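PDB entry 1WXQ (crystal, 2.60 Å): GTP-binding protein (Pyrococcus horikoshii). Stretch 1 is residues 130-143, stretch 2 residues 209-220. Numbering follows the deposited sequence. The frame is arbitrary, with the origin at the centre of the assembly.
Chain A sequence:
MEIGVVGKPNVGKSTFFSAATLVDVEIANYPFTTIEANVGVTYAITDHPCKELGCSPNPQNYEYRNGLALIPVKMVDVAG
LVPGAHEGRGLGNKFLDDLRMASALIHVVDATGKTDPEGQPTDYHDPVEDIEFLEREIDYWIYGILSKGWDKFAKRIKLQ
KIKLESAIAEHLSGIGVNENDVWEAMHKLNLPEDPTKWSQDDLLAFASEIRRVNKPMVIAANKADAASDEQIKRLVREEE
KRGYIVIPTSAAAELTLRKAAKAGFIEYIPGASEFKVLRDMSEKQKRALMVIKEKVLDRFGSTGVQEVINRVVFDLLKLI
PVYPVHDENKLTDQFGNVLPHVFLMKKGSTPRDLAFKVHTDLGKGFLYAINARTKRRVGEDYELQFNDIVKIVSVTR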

ATOM      1  N   ASP A 130      14.069  -7.201  13.611  1.00 38.11           N
ATOM      2  CA  ASP A 130      14.383  -6.963  12.202  1.00 35.43           C
ATOM      3  C   ASP A 130      13.450  -5.881  11.723  1.00 34.34           C
ATOM      4  O   ASP A 130      13.744  -5.181  10.760  1.00 36.75           O
ATOM      5  CB  ASP A 130      14.132  -8.201  11.340  1.00 35.78           C
ATOM      6  CG  ASP A 130      15.141  -9.309  11.578  1.00 37.54           C
ATOM      7  OD1 ASP A 130      16.352  -9.073  11.380  1.00 41.12           O
ATOM      8  OD2 ASP A 130      14.717 -10.426  11.953  1.00 43.41           O
ATOM      9  N   ILE A 131      12.304  -5.762  12.387  1.00 32.50           N
ATOM     10  CA  ILE A 131      11.314  -4.759  12.010  1.00 29.72           C
ATOM     11  C   ILE A 131      11.905  -3.412  12.350  1.00 29.98           C
ATOM     12  O   ILE A 131      11.874  -2.476  11.547  1.00 28.07           O
ATOM     13  CB  ILE A 131       9.997  -4.953  12.792  1.00 29.54           C
ATOM     14  CG1 ILE A 131       9.424  -6.333  12.483  1.00 30.41           C
ATOM     15  CG2 ILE A 131       8.987  -3.888  12.421  1.00 26.04           C
ATOM     16  CD1 ILE A 131       8.089  -6.582  13.135  1.00 37.38           C
ATOM     17  N   GLU A 132      12.457  -3.325  13.550  1.00 30.71           N
ATOM     18  CA  GLU A 132      13.068  -2.091  13.989  1.00 33.09           C
ATOM     19  C   GLU A 132      14.285  -1.776  13.116  1.00 32.52           C
ATOM     20  O   GLU A 132      14.524  -0.616  12.784  1.00 31.40           O
ATOM     21  CB  GLU A 132      13.474  -2.195  15.453  1.00 33.74           C
ATOM     22  CG  GLU A 132      12.998  -1.024  16.266  1.00 41.19           C
ATOM     23  CD  GLU A 132      14.085  -0.450  17.128  1.00 51.34           C
ATOM     24  OE1 GLU A 132      14.625  -1.200  17.981  1.00 53.25           O
ATOM     25  OE2 GLU A 132      14.398   0.751  16.945  1.00 53.50           O
ATOM     26  N   PHE A 133      15.039  -2.803  12.732  1.00 30.23           N
ATOM     27  CA  PHE A 133      16.208  -2.589  11.889  1.00 32.73           C
ATOM     28  C   PHE A 133      15.799  -1.813  10.651  1.00 33.71           C
ATOM     29  O   PHE A 133      16.289  -0.707  10.416  1.00 33.34           O
ATOM     30  CB  PHE A 133      16.848  -3.912  11.449  1.00 32.81           C
ATOM     31  CG  PHE A 133      18.013  -3.732  10.498  1.00 30.95           C
ATOM     32  CD1 PHE A 133      19.280  -3.413  10.973  1.00 28.60           C
ATOM     33  CD2 PHE A 133      17.827  -3.833   9.122  1.00 31.84           C
ATOM     34  CE1 PHE A 133      20.355  -3.192  10.092  1.00 24.04           C
ATOM     35  CE2 PHE A 133      18.895  -3.612   8.229  1.00 33.78           C
ATOM     36  CZ  PHE A 133      20.164  -3.289   8.721  1.00 25.50           C
ATOM     37  N   LEU A 134      14.902  -2.401   9.861  1.00 35.50           N
ATOM     38  CA  LEU A 134      14.404  -1.772   8.629  1.00 38.32           C
ATOM     39  C   LEU A 134      13.958  -0.327   8.903  1.00 38.01           C
ATOM     40  O   LEU A 134      14.288   0.608   8.172  1.00 38.76           O
ATOM     41  CB  LEU A 134      13.213  -2.569   8.089  1.00 40.21           C
ATOM     42  CG  LEU A 134      13.051  -2.687   6.571  1.00 45.65           C
ATOM     43  CD1 LEU A 134      11.579  -2.898   6.267  1.00 45.55           C
ATOM     44  CD2 LEU A 134      13.552  -1.442   5.857  1.00 46.29           C
ATOM     45  N   GLU A 135      13.198  -0.178   9.976  1.00 37.65           N
ATOM     46  CA  GLU A 135      12.666   1.095  10.422  1.00 39.06           C
ATOM     47  C   GLU A 135      13.725   2.218  10.451  1.00 38.64           C
ATOM     48  O   GLU A 135      13.579   3.246   9.790  1.00 36.36           O
ATOM     49  CB  GLU A 135      12.065   0.873  11.814  1.00 40.31           C
ATOM     50  CG  GLU A 135      11.051   1.891  12.262  1.00 41.94           C
ATOM     51  CD  GLU A 135       9.936   1.256  13.068  1.00 48.35           C
ATOM     52  OE1 GLU A 135      10.225   0.312  13.832  1.00 54.32           O
ATOM     53  OE2 GLU A 135       8.773   1.703  12.945  1.00 56.83           O
ATOM     54  N   ARG A 136      14.784   2.009  11.227  1.00 39.07           N
ATOM     55  CA  ARG A 136      15.870   2.978  11.355  1.00 37.02           C
ATOM     56  C   ARG A 136      16.613   3.267  10.055  1.00 36.44           C
ATOM     57  O   ARG A 136      17.052   4.390   9.836  1.00 38.77           O
ATOM     58  CB  ARG A 136      16.873   2.493  12.393  1.00 37.45           C
ATOM     59  CG  ARG A 136      16.256   2.174  13.712  1.00 33.40           C
ATOM     60  CD  ARG A 136      17.211   1.355  14.519  1.00 41.85           C
ATOM     61  NE  ARG A 136      16.764   1.224  15.900  1.00 48.45           N
ATOM     62  CZ  ARG A 136      17.333   0.423  16.790  1.00 44.18           C
ATOM     63  NH1 ARG A 136      18.369  -0.331  16.436  1.00 47.21           N
ATOM     64  NH2 ARG A 136      16.881   0.395  18.035  1.00 40.33           N
ATOM     65  N   GLU A 137      16.777   2.266   9.198  1.00 34.76           N
ATOM     66  CA  GLU A 137      17.472   2.510   7.940  1.00 33.71           C
ATOM     67  C   GLU A 137      16.695   3.492   7.059  1.00 32.63           C
ATOM     68  O   GLU A 137      17.287   4.356   6.401  1.00 32.66           O
ATOM     69  CB  GLU A 137      17.705   1.197   7.187  1.00 32.76           C
ATOM     70  CG  GLU A 137      18.672   0.231   7.886  1.00 30.76           C
ATOM     71  CD  GLU A 137      20.070   0.819   8.072  1.00 32.94           C
ATOM     72  OE1 GLU A 137      20.677   1.255   7.070  1.00 38.66           O
ATOM     73  OE2 GLU A 137      20.567   0.838   9.219  1.00 32.28           O
ATOM     74  N   ILE A 138      15.372   3.371   7.042  1.00 32.13           N
ATOM     75  CA  ILE A 138      14.562   4.269   6.217  1.00 31.43           C
ATOM     76  C   ILE A 138      14.524   5.644   6.863  1.00 30.91           C
ATOM     77  O   ILE A 138      14.576   6.666   6.185  1.00 30.56           O
ATOM     78  CB  ILE A 138      13.135   3.701   6.038  1.00 32.55           C
ATOM     79  CG1 ILE A 138      13.223   2.411   5.214  1.00 32.36           C
ATOM     80  CG2 ILE A 138      12.235   4.724   5.391  1.00 31.88           C
ATOM     81  CD1 ILE A 138      12.014   1.495   5.309  1.00 29.86           C
ATOM     82  N   ASP A 139      14.463   5.652   8.187  1.00 29.12           N
ATOM     83  CA  ASP A 139      14.450   6.888   8.947  1.00 28.73           C
ATOM     84  C   ASP A 139      15.710   7.701   8.748  1.00 27.39           C
ATOM     85  O   ASP A 139      15.634   8.892   8.480  1.00 28.94           O
ATOM     86  CB  ASP A 139      14.269   6.588  10.428  1.00 28.54           C
ATOM     87  CG  ASP A 139      12.816   6.473  10.812  1.00 32.00           C
ATOM     88  OD1 ASP A 139      11.978   6.275   9.896  1.00 37.50           O
ATOM     89  OD2 ASP A 139      12.509   6.579  12.021  1.00 33.74           O
ATOM     90  N   TYR A 140      16.873   7.074   8.870  1.00 25.38           N
ATOM     91  CA  TYR A 140      18.106   7.823   8.701  1.00 24.96           C
ATOM     92  C   TYR A 140      18.371   8.190   7.252  1.00 25.67           C
ATOM     93  O   TYR A 140      18.983   9.221   6.967  1.00 24.31           O
ATOM     94  CB  TYR A 140      19.278   7.055   9.309  1.00 25.44           C
ATOM     95  CG  TYR A 140      19.252   7.188  10.804  1.00 24.34           C
ATOM     96  CD1 TYR A 140      18.226   6.611  11.551  1.00 19.36           C
ATOM     97  CD2 TYR A 140      20.180   7.993  11.469  1.00 24.09           C
ATOM     98  CE1 TYR A 140      18.120   6.835  12.919  1.00 26.27           C
ATOM     99  CE2 TYR A 140      20.078   8.226  12.839  1.00 22.61           C
ATOM    100  CZ  TYR A 140      19.052   7.650  13.557  1.00 27.34           C
ATOM    101  OH  TYR A 140      18.949   7.897  14.913  1.00 21.58           O
ATOM    102  N   TRP A 141      17.878   7.373   6.329  1.00 26.58           N
ATOM    103  CA  TRP A 141      18.056   7.650   4.897  1.00 29.13           C
ATOM    104  C   TRP A 141      17.434   9.028   4.508  1.00 29.52           C
ATOM    105  O   TRP A 141      18.091   9.844   3.862  1.00 30.98           O
ATOM    106  CB  TRP A 141      17.478   6.484   4.109  1.00 29.21           C
ATOM    107  CG  TRP A 141      17.163   6.808   2.677  1.00 31.38           C
ATOM    108  CD1 TRP A 141      18.013   7.319   1.738  1.00 23.53           C
ATOM    109  CD2 TRP A 141      15.892   6.640   2.022  1.00 31.73           C
ATOM    110  NE1 TRP A 141      17.350   7.483   0.538  1.00 27.57           N
ATOM    111  CE2 TRP A 141      16.053   7.074   0.682  1.00 29.04           C
ATOM    112  CE3 TRP A 141      14.636   6.163   2.437  1.00 35.16           C
ATOM    113  CZ2 TRP A 141      15.006   7.047  -0.246  1.00 30.22           C
ATOM    114  CZ3 TRP A 141      13.587   6.136   1.508  1.00 42.97           C
ATOM    115  CH2 TRP A 141      13.784   6.577   0.182  1.00 34.38           C
ATOM    116  N   ILE A 142      16.157   9.215   4.890  1.00 30.56           N
ATOM    117  CA  ILE A 142      15.387  10.448   4.773  1.00 31.20           C
ATOM    118  C   ILE A 142      16.048  11.591   5.545  1.00 27.85           C
ATOM    119  O   ILE A 142      16.164  12.715   5.080  1.00 28.24           O
ATOM    120  CB  ILE A 142      13.984  10.190   5.323  1.00 32.11           C
ATOM    121  CG1 ILE A 142      13.435   8.872   4.775  1.00 37.49           C
ATOM    122  CG2 ILE A 142      13.033  11.317   4.878  1.00 32.40           C
ATOM    123  CD1 ILE A 142      11.906   8.820   4.808  1.00 26.42           C
ATOM    124  N   TYR A 143      16.450  11.274   6.790  1.00 25.32           N
ATOM    125  CA  TYR A 143      17.110  12.281   7.612  1.00 24.12           C
ATOM    126  C   TYR A 143      18.403  12.775   6.960  1.00 24.44           C
ATOM    127  O   TYR A 143      18.725  13.955   6.976  1.00 24.32           O
ATOM    128  CB  TYR A 143      17.413  11.655   8.973  1.00 22.12           C
ATOM    129  CG  TYR A 143      18.484  12.423   9.664  1.00 18.86           C
ATOM    130  CD1 TYR A 143      18.185  13.641  10.266  1.00 12.73           C
ATOM    131  CD2 TYR A 143      19.770  11.894   9.778  1.00 17.88           C
ATOM    132  CE1 TYR A 143      19.155  14.316  10.991  1.00 14.96           C
ATOM    133  CE2 TYR A 143      20.743  12.573  10.495  1.00 14.33           C
ATOM    134  CZ  TYR A 143      20.440  13.780  11.097  1.00 18.95           C
ATOM    135  OH  TYR A 143      21.394  14.448  11.843  1.00 16.73           O
ATOM    136  N   GLU A 209       8.601  11.064  11.059  1.00 26.90           N
ATOM    137  CA  GLU A 209       7.209  11.350  10.801  1.00 27.77           C
ATOM    138  C   GLU A 209       6.891  11.213   9.320  1.00 27.42           C
ATOM    139  O   GLU A 209       5.786  10.823   8.952  1.00 29.35           O
ATOM    140  CB  GLU A 209       6.856  12.752  11.288  1.00 25.87           C
ATOM    141  CG  GLU A 209       5.367  13.069  11.189  1.00 35.43           C
ATOM    142  CD  GLU A 209       4.469  11.930  11.666  1.00 39.20           C
ATOM    143  OE1 GLU A 209       4.730  11.355  12.750  1.00 39.71           O
ATOM    144  OE2 GLU A 209       3.493  11.624  10.948  1.00 34.86           O
ATOM    145  N   ILE A 210       7.862  11.520   8.469  1.00 26.93           N
ATOM    146  CA  ILE A 210       7.671  11.427   7.026  1.00 26.47           C
ATOM    147  C   ILE A 210       7.600   9.974   6.600  1.00 27.79           C
ATOM    148  O   ILE A 210       6.771   9.606   5.764  1.00 24.05           O
ATOM    149  CB  ILE A 210       8.815  12.132   6.269  1.00 27.53           C
ATOM    150  CG1 ILE A 210       8.651  13.647   6.386  1.00 23.32           C
ATOM    151  CG2 ILE A 210       8.814  11.736   4.822  1.00 25.05           C
ATOM    152  CD1 ILE A 210       7.332  14.136   5.809  1.00 29.01           C
ATOM    153  N   ARG A 211       8.469   9.151   7.189  1.00 29.57           N
ATOM    154  CA  ARG A 211       8.513   7.732   6.882  1.00 30.70           C
ATOM    155  C   ARG A 211       7.167   7.106   7.206  1.00 29.92           C
ATOM    156  O   ARG A 211       6.584   6.413   6.384  1.00 28.40           O
ATOM    157  CB  ARG A 211       9.616   7.044   7.699  1.00 30.52           C
ATOM    158  CG  ARG A 211       9.714   5.539   7.494  1.00 35.27           C
ATOM    159  CD  ARG A 211       8.895   4.764   8.516  1.00 36.51           C
ATOM    160  NE  ARG A 211       9.370   5.040   9.868  1.00 44.96           N
ATOM    161  CZ  ARG A 211       8.882   4.491  10.980  1.00 51.05           C
ATOM    162  NH1 ARG A 211       7.892   3.613  10.921  1.00 55.34           N
ATOM    163  NH2 ARG A 211       9.383   4.832  12.161  1.00 54.26           N
ATOM    164  N   ARG A 212       6.684   7.376   8.415  1.00 31.67           N
ATOM    165  CA  ARG A 212       5.420   6.841   8.896  1.00 34.27           C
ATOM    166  C   ARG A 212       4.269   7.069   7.926  1.00 33.72           C
ATOM    167  O   ARG A 212       3.383   6.229   7.797  1.00 33.08           O
ATOM    168  CB  ARG A 212       5.073   7.461  10.247  1.00 33.38           C
ATOM    169  CG  ARG A 212       5.109   6.504  11.447  1.00 39.79           C
ATOM    170  CD  ARG A 212       4.426   7.203  12.612  1.00 44.97           C
ATOM    171  NE  ARG A 212       3.346   8.027  12.070  1.00 56.05           N
ATOM    172  CZ  ARG A 212       2.729   9.012  12.719  1.00 60.90           C
ATOM    173  NH1 ARG A 212       3.071   9.319  13.968  1.00 62.47           N
ATOM    174  NH2 ARG A 212       1.776   9.706  12.096  1.00 62.36           N
ATOM    175  N   VAL A 213       4.292   8.209   7.247  1.00 33.42           N
ATOM    176  CA  VAL A 213       3.245   8.564   6.299  1.00 31.47           C
ATOM    177  C   VAL A 213       3.569   8.226   4.841  1.00 31.65           C
ATOM    178  O   VAL A 213       2.669   7.856   4.086  1.00 33.33           O
ATOM    179  CB  VAL A 213       2.920  10.077   6.398  1.00 30.69           C
ATOM    180  CG1 VAL A 213       1.922  10.466   5.336  1.00 32.38           C
ATOM    181  CG2 VAL A 213       2.363  10.399   7.771  1.00 28.92           C
ATOM    182  N   ASN A 214       4.851   8.341   4.468  1.00 30.83           N
ATOM    183  CA  ASN A 214       5.347   8.103   3.096  1.00 31.61           C
ATOM    184  C   ASN A 214       5.829   6.676   2.837  1.00 34.24           C
ATOM    185  O   ASN A 214       5.852   6.210   1.701  1.00 35.34           O
ATOM    186  CB  ASN A 214       6.482   9.103   2.796  1.00 32.33           C
ATOM    187  CG  ASN A 214       7.108   8.922   1.411  1.00 30.87           C
ATOM    188  OD1 ASN A 214       8.034   8.133   1.233  1.00 33.73           O
ATOM    189  ND2 ASN A 214       6.607   9.670   0.427  1.00 34.82           N
ATOM    190  N   LYS A 215       6.227   5.982   3.889  1.00 33.91           N
ATOM    191  CA  LYS A 215       6.684   4.614   3.738  1.00 31.59           C
ATOM    192  C   LYS A 215       5.992   3.729   4.763  1.00 29.64           C
ATOM    193  O   LYS A 215       6.626   3.007   5.510  1.00 29.80           O
ATOM    194  CB  LYS A 215       8.201   4.560   3.883  1.00 31.02           C
ATOM    195  CG  LYS A 215       8.921   5.210   2.699  1.00 32.72           C
ATOM    196  CD  LYS A 215       8.622   4.460   1.399  1.00 35.79           C
ATOM    197  CE  LYS A 215       9.223   5.122   0.163  1.00 29.46           C
ATOM    198  NZ  LYS A 215       8.394   6.237  -0.375  1.00 30.85           N
ATOM    199  N   PRO A 216       4.660   3.787   4.807  1.00 29.29           N
ATOM    200  CA  PRO A 216       3.906   2.973   5.756  1.00 28.86           C
ATOM    201  C   PRO A 216       4.046   1.530   5.331  1.00 31.67           C
ATOM    202  O   PRO A 216       4.181   1.227   4.141  1.00 31.87           O
ATOM    203  CB  PRO A 216       2.482   3.481   5.578  1.00 28.89           C
ATOM    204  CG  PRO A 216       2.435   3.759   4.115  1.00 26.48           C
ATOM    205  CD  PRO A 216       3.752   4.462   3.863  1.00 26.42           C
HETATM  206  N   MSE A 217       4.017   0.620   6.287  1.00 33.27           N
HETATM  207  CA  MSE A 217       4.158  -0.768   5.906  1.00 33.47           C
HETATM  208  C   MSE A 217       3.298  -1.760   6.636  1.00 32.85           C
HETATM  209  O   MSE A 217       2.716  -1.468   7.676  1.00 32.21           O
HETATM  210  CB  MSE A 217       5.624  -1.197   5.996  1.00 35.05           C
HETATM  211  CG  MSE A 217       6.427  -0.669   7.179  1.00 35.64           C
HETATM  212 SE   MSE A 217       8.294  -1.233   6.978  1.00 56.40          SE
HETATM  213  CE  MSE A 217       9.150   0.464   7.328  1.00 48.86           C
ATOM    214  N   VAL A 218       3.174  -2.929   6.025  1.00 31.09           N
ATOM    215  CA  VAL A 218       2.430  -4.011   6.620  1.00 28.20           C
ATOM    216  C   VAL A 218       3.455  -5.119   6.770  1.00 26.38           C
ATOM    217  O   VAL A 218       4.285  -5.345   5.886  1.00 24.13           O
ATOM    218  CB  VAL A 218       1.263  -4.482   5.744  1.00 28.11           C
ATOM    219  CG1 VAL A 218       0.682  -5.785   6.307  1.00 28.50           C
ATOM    220  CG2 VAL A 218       0.186  -3.415   5.713  1.00 28.97           C
ATOM    221  N   ILE A 219       3.396  -5.798   7.904  1.00 25.53           N
ATOM    222  CA  ILE A 219       4.329  -6.858   8.183  1.00 25.90           C
ATOM    223  C   ILE A 219       3.753  -8.248   7.903  1.00 23.48           C
ATOM    224  O   ILE A 219       2.709  -8.626   8.427  1.00 24.38           O
ATOM    225  CB  ILE A 219       4.792  -6.746   9.643  1.00 26.10           C
ATOM    226  CG1 ILE A 219       5.258  -5.312   9.891  1.00 28.04           C
ATOM    227  CG2 ILE A 219       5.914  -7.752   9.925  1.00 29.04           C
ATOM    228  CD1 ILE A 219       5.649  -5.023  11.311  1.00 33.28           C
ATOM    229  N   ALA A 220       4.438  -8.998   7.058  1.00 23.76           N
ATOM    230  CA  ALA A 220       4.007 -10.347   6.744  1.00 23.60           C
ATOM    231  C   ALA A 220       4.851 -11.288   7.593  1.00 24.12           C
ATOM    232  O   ALA A 220       6.045 -11.448   7.333  1.00 26.34           O
ATOM    233  CB  ALA A 220       4.218 -10.644   5.267  1.00 21.79           C
TER

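A single arginine, Arg 211, answers two acids on successive turns of the facing helix, within an otherwise apolar contact. Arg 211 NE donates to Asp 139 OD1 at 2.9 Å with good geometry, the oxygen lying at the guanidinium edge, near its plane. Arg 211 NH1 reaches Glu 135 OE2, also at 2.9 Å, but that hydrogen bond is weak, its N-H...acceptor angle only 120°. Both are salt bridges, so charge attraction supports even the poorly aimed one. Glu 135 also lays its CG over one face of the guanidinium.

The arginine's aliphatic stem serves the apolar packing: Arg 211 CG sits 3.4 Å from Ile 138 CG2, and Arg 211 CB 4.1 Å from Ile 142 CD1. Acids at i and i+4 thus hold the head while isoleucines, also four apart, pack against the stem.

Toward the start of this stretch of helix, the partner changes from helix to strand. Ile 138 CD1 meets the CE of selenomethionine Met 217 at 3.7 Å, and Leu 134 CD1 approaches Met 217 SE at 3.8 Å. Two residues along the strand, on the same side, Ile 219 CD1 touches Ile 131 CD1 at 3.4 Å. The helix and strand run nearly antiparallel, at 153°, so contacts step back along the helix, from Ile 138 and Leu 134 to Ile 131, as the strand advances from Met 217 to Ile 219.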